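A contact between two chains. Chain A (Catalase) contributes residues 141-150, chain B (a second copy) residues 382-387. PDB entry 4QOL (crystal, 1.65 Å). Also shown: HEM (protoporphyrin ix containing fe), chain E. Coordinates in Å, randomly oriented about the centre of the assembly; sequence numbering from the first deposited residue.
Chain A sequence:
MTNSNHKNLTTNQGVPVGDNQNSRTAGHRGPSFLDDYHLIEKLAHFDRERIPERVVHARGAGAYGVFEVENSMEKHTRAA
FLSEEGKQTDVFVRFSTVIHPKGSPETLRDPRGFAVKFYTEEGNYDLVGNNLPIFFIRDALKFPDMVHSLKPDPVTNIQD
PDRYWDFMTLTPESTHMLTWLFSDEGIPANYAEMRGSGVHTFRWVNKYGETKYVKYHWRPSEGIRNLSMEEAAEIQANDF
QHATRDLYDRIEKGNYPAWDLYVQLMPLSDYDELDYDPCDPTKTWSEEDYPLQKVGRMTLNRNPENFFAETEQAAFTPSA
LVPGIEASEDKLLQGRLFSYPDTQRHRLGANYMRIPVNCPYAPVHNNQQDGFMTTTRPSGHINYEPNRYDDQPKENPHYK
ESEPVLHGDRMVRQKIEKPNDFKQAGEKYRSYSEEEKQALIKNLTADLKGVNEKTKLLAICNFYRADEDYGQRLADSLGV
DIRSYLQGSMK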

# COMPACT_ATOMS: atom_id res chain seq x y z
N LEU A 141 10.27 -23.85 6.69
CA LEU A 141 8.85 -24.07 6.75
C LEU A 141 8.39 -23.85 8.19
O LEU A 141 7.22 -23.52 8.41
CB LEU A 141 8.44 -25.46 6.25
CG LEU A 141 6.97 -25.76 6.11
CD1 LEU A 141 6.26 -24.84 5.16
CD2 LEU A 141 6.83 -27.19 5.57
N LYS A 142 9.28 -24.07 9.19
CA LYS A 142 8.88 -23.90 10.58
C LYS A 142 9.01 -22.48 11.11
O LYS A 142 8.60 -22.22 12.24
CB LYS A 142 9.73 -24.77 11.50
CG LYS A 142 9.66 -26.26 11.21
CD LYS A 142 8.24 -26.74 11.01
CE LYS A 142 7.32 -26.50 12.14
NZ LYS A 142 5.98 -27.08 11.95
N PHE A 143 9.58 -21.55 10.35
CA PHE A 143 9.92 -20.28 10.90
C PHE A 143 8.69 -19.51 11.38
O PHE A 143 8.73 -18.97 12.48
CB PHE A 143 10.72 -19.40 9.96
CG PHE A 143 11.27 -18.15 10.63
CD1 PHE A 143 12.34 -18.26 11.51
CD2 PHE A 143 10.83 -16.91 10.28
CE1 PHE A 143 12.91 -17.12 12.02
CE2 PHE A 143 11.41 -15.78 10.79
CZ PHE A 143 12.40 -15.87 11.68
N PRO A 144 7.57 -19.46 10.62
CA PRO A 144 6.43 -18.69 11.14
C PRO A 144 5.87 -19.31 12.45
O PRO A 144 5.42 -18.62 13.34
CB PRO A 144 5.39 -18.81 10.02
CG PRO A 144 6.29 -18.94 8.74
CD PRO A 144 7.37 -19.81 9.20
N ASP A 145 5.94 -20.64 12.54
CA ASP A 145 5.51 -21.34 13.73
C ASP A 145 6.42 -20.98 14.93
O ASP A 145 5.90 -20.66 16.05
CB ASP A 145 5.57 -22.87 13.53
CG ASP A 145 4.60 -23.36 12.46
OD1 ASP A 145 3.39 -23.06 12.61
OD2 ASP A 145 5.14 -23.92 11.45
N MET A 146 7.74 -21.06 14.72
CA MET A 146 8.70 -20.69 15.76
C MET A 146 8.46 -19.27 16.25
O MET A 146 8.30 -19.01 17.47
CB MET A 146 10.11 -20.87 15.26
CG MET A 146 11.16 -20.66 16.32
SD MET A 146 12.75 -20.26 15.54
CE MET A 146 12.70 -18.50 15.57
N VAL A 147 8.42 -18.36 15.30
CA VAL A 147 8.19 -16.96 15.60
C VAL A 147 6.85 -16.73 16.37
O VAL A 147 6.81 -16.01 17.37
CB VAL A 147 8.30 -16.10 14.39
CG1 VAL A 147 7.93 -14.67 14.72
CG2 VAL A 147 9.76 -16.13 13.90
N HIS A 148 5.77 -17.30 15.85
CA HIS A 148 4.48 -17.12 16.49
C HIS A 148 4.50 -17.66 17.94
O HIS A 148 3.80 -17.07 18.81
CB HIS A 148 3.40 -17.82 15.71
CG HIS A 148 3.00 -17.16 14.42
ND1 HIS A 148 1.99 -17.64 13.64
CD2 HIS A 148 3.49 -16.07 13.77
CE1 HIS A 148 1.81 -16.83 12.61
NE2 HIS A 148 2.70 -15.88 12.68
N SER A 149 5.25 -18.75 18.20
CA SER A 149 5.31 -19.29 19.60
C SER A 149 6.05 -18.36 20.53
O SER A 149 5.70 -18.24 21.69
CB SER A 149 5.92 -20.70 19.60
OG SER A 149 7.32 -20.66 19.57
N LEU A 150 7.03 -17.62 20.01
CA LEU A 150 7.93 -16.74 20.79
C LEU A 150 7.34 -15.37 20.98
O LEU A 150 7.53 -14.71 22.01
CB LEU A 150 9.27 -16.59 20.12
CG LEU A 150 10.18 -17.82 20.26
CD1 LEU A 150 11.24 -17.84 19.12
CD2 LEU A 150 10.87 -17.84 21.60
N ILE B 382 -3.45 -20.28 20.05
CA ILE B 382 -2.50 -21.22 19.40
C ILE B 382 -2.39 -20.96 17.91
O ILE B 382 -3.34 -21.17 17.14
CB ILE B 382 -2.88 -22.68 19.65
CG1 ILE B 382 -3.12 -22.91 21.14
CG2 ILE B 382 -1.76 -23.61 19.20
CD1 ILE B 382 -1.99 -22.54 22.04
N ASN B 383 -1.24 -20.41 17.52
CA ASN B 383 -0.99 -20.01 16.18
C ASN B 383 0.35 -20.58 15.63
O ASN B 383 1.05 -19.94 14.87
CB ASN B 383 -1.05 -18.49 16.04
CG ASN B 383 -0.03 -17.79 16.89
OD1 ASN B 383 0.68 -18.44 17.66
ND2 ASN B 383 0.04 -16.48 16.81
N TYR B 384 0.73 -21.72 16.25
CA TYR B 384 2.00 -22.35 15.98
C TYR B 384 1.76 -23.86 15.98
O TYR B 384 0.89 -24.35 16.70
CB TYR B 384 3.08 -21.95 17.00
CG TYR B 384 2.74 -22.40 18.40
CD1 TYR B 384 3.12 -23.65 18.86
CD2 TYR B 384 2.01 -21.59 19.25
CE1 TYR B 384 2.75 -24.07 20.12
CE2 TYR B 384 1.66 -22.01 20.51
CZ TYR B 384 2.05 -23.29 20.93
OH TYR B 384 1.67 -23.71 22.21
N GLU B 385 2.55 -24.57 15.19
CA GLU B 385 2.55 -26.02 15.15
C GLU B 385 4.00 -26.44 14.92
O GLU B 385 4.70 -25.86 14.09
CB GLU B 385 1.69 -26.50 13.95
CG GLU B 385 1.30 -27.98 13.91
CD GLU B 385 2.40 -28.90 13.37
OE1 GLU B 385 2.47 -30.06 13.87
OE2 GLU B 385 3.22 -28.48 12.50
N PRO B 386 4.49 -27.50 15.64
CA PRO B 386 3.74 -28.39 16.49
C PRO B 386 3.29 -27.76 17.80
O PRO B 386 3.92 -26.79 18.31
CB PRO B 386 4.74 -29.53 16.77
CG PRO B 386 6.06 -28.85 16.69
CD PRO B 386 5.89 -27.95 15.49
N ASN B 387 2.19 -28.28 18.33
CA ASN B 387 1.66 -27.87 19.61
C ASN B 387 1.07 -29.08 20.36
O ASN B 387 0.90 -30.16 19.76
CB ASN B 387 0.58 -26.76 19.51
CG ASN B 387 -0.57 -27.17 18.64
OD1 ASN B 387 -1.33 -28.05 19.02
ND2 ASN B 387 -0.64 -26.63 17.39
CHA HEM E . 15.22 -9.99 9.74
CHB HEM E . 12.97 -13.92 8.01
CHC HEM E . 16.46 -16.76 10.15
CHD HEM E . 18.94 -12.73 11.17
C1A HEM E . 14.30 -10.82 9.12
C2A HEM E . 13.10 -10.39 8.47
C3A HEM E . 12.47 -11.50 7.98
C4A HEM E . 13.27 -12.60 8.33
CMA HEM E . 11.24 -11.66 7.15
CAA HEM E . 12.68 -8.96 8.33
CBA HEM E . 13.66 -8.34 7.31
CGA HEM E . 13.26 -6.96 6.92
O1A HEM E . 14.10 -6.26 6.31
O2A HEM E . 12.10 -6.55 7.10
C1B HEM E . 13.76 -15.01 8.49
C2B HEM E . 13.41 -16.37 8.22
C3B HEM E . 14.35 -17.17 8.82
C4B HEM E . 15.34 -16.28 9.43
CMB HEM E . 12.21 -16.80 7.41
CAB HEM E . 14.47 -18.63 8.81
CBB HEM E . 13.76 -19.34 7.93
C1C HEM E . 17.45 -15.89 10.61
C2C HEM E . 18.72 -16.30 10.94
C3C HEM E . 19.41 -15.16 11.25
C4C HEM E . 18.58 -14.04 11.03
CMC HEM E . 19.16 -17.74 11.04
CAC HEM E . 20.80 -15.09 11.55
CBC HEM E . 21.58 -16.04 11.06
C1D HEM E . 18.08 -11.67 10.84
C2D HEM E . 18.45 -10.28 11.08
C3D HEM E . 17.43 -9.50 10.72
C4D HEM E . 16.41 -10.44 10.24
CMD HEM E . 19.78 -9.88 11.65
CAD HEM E . 17.34 -7.99 10.76
CBD HEM E . 18.07 -7.49 9.49
CGD HEM E . 17.99 -5.99 9.59
O1D HEM E . 18.82 -5.44 10.29
O2D HEM E . 17.10 -5.33 8.98
NA HEM E . 14.42 -12.21 9.01
NB HEM E . 14.90 -15.04 9.20
NC HEM E . 17.39 -14.52 10.59
ND HEM E . 16.85 -11.74 10.34
FE HEM E . 15.92 -13.32 9.79
O HOH W 1 2.57 -20.44 12.15
O HOH W 2 2.08 -14.94 18.72

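A helix of chain A, running through Leu A150 at the end of the stretch, packs against an irregular, extended segment of chain B. The nearest CA atoms across the contact are Asp A145 CA and Tyr B384 CA, 4.3 Å apart, and the two stretches together bury 347 Å². Backbone bonds such as Met A146 N to Lys A142 O (2.9 Å) and Ser A149 N to Asp A145 O (2.9 Å) satisfy the backbone internally, so chain A meets chain B mainly through side chains: those of Asp A145, His A148 and Ser A149 lie on one face of the helix, with Lys A142 three residues before Asp A145. Chain B answers largely with its backbone.

The CA-to-CB bond of Lys A142 points sideways, but its m, m, m, t rotamer folds the chain round so that its end comes nearer to chain B. There Lys A142 NZ donates to Glu B385 O (2.8 Å) and forms a salt bridge with Glu B385 OE2 (3.1 Å). The t, m conformation of Glu B385 brings its carboxylate back to the same ammonium group that binds its carbonyl. Within chain A, Lys A142 NZ also makes a salt bridge with Asp A145 OD2 (3.3 Å), where the hydrogen bond is weak. This charge helps explain how the Asp A145 carboxylate tolerates another acceptor, since Asp A145 OD2 lies 3.3 Å from Glu B385 O.

Asp A145, an m rotamer, presents OD1 to the chain B backbone and accepts a weak hydrogen bond from Glu B385 N (3.1 Å). Water 1 extends the link, donating to Asp A145 OD1 (2.8 Å) and to Asn B383 O (3.2 Å).

The CA-to-CB bond of His A148 points toward chain B. With chi1 at -74° and chi2 at -177°, its ring meets Asn B383 O at its edge, near the ring plane, and His A148 ND1 donates to that carbonyl over 2.8 Å. The proton is therefore on ND1, while NE2 is satisfied elsewhere in the structure. Asn B383, a p rotamer, brings OD1 to 3.4 Å from His A148 CB, and water 2 joins its ND2 (3.2 Å) to His A148 O (2.7 Å).

Tyr B384 supplies the apolar contact. Its p rotamer, with chi2 at 89°, sets one ring face beneath Ser A149 CB, which lies 4.1 Å from the ring centroid and 24° off its normal, a CH-pi interaction. The Ser A149 hydroxyl, at chi1 83°, turns back to its own helix, OG donating to Met A146 O (2.8 Å). Next to this contact, Tyr B384 CB sits 3.2 Å from Asp A145 O.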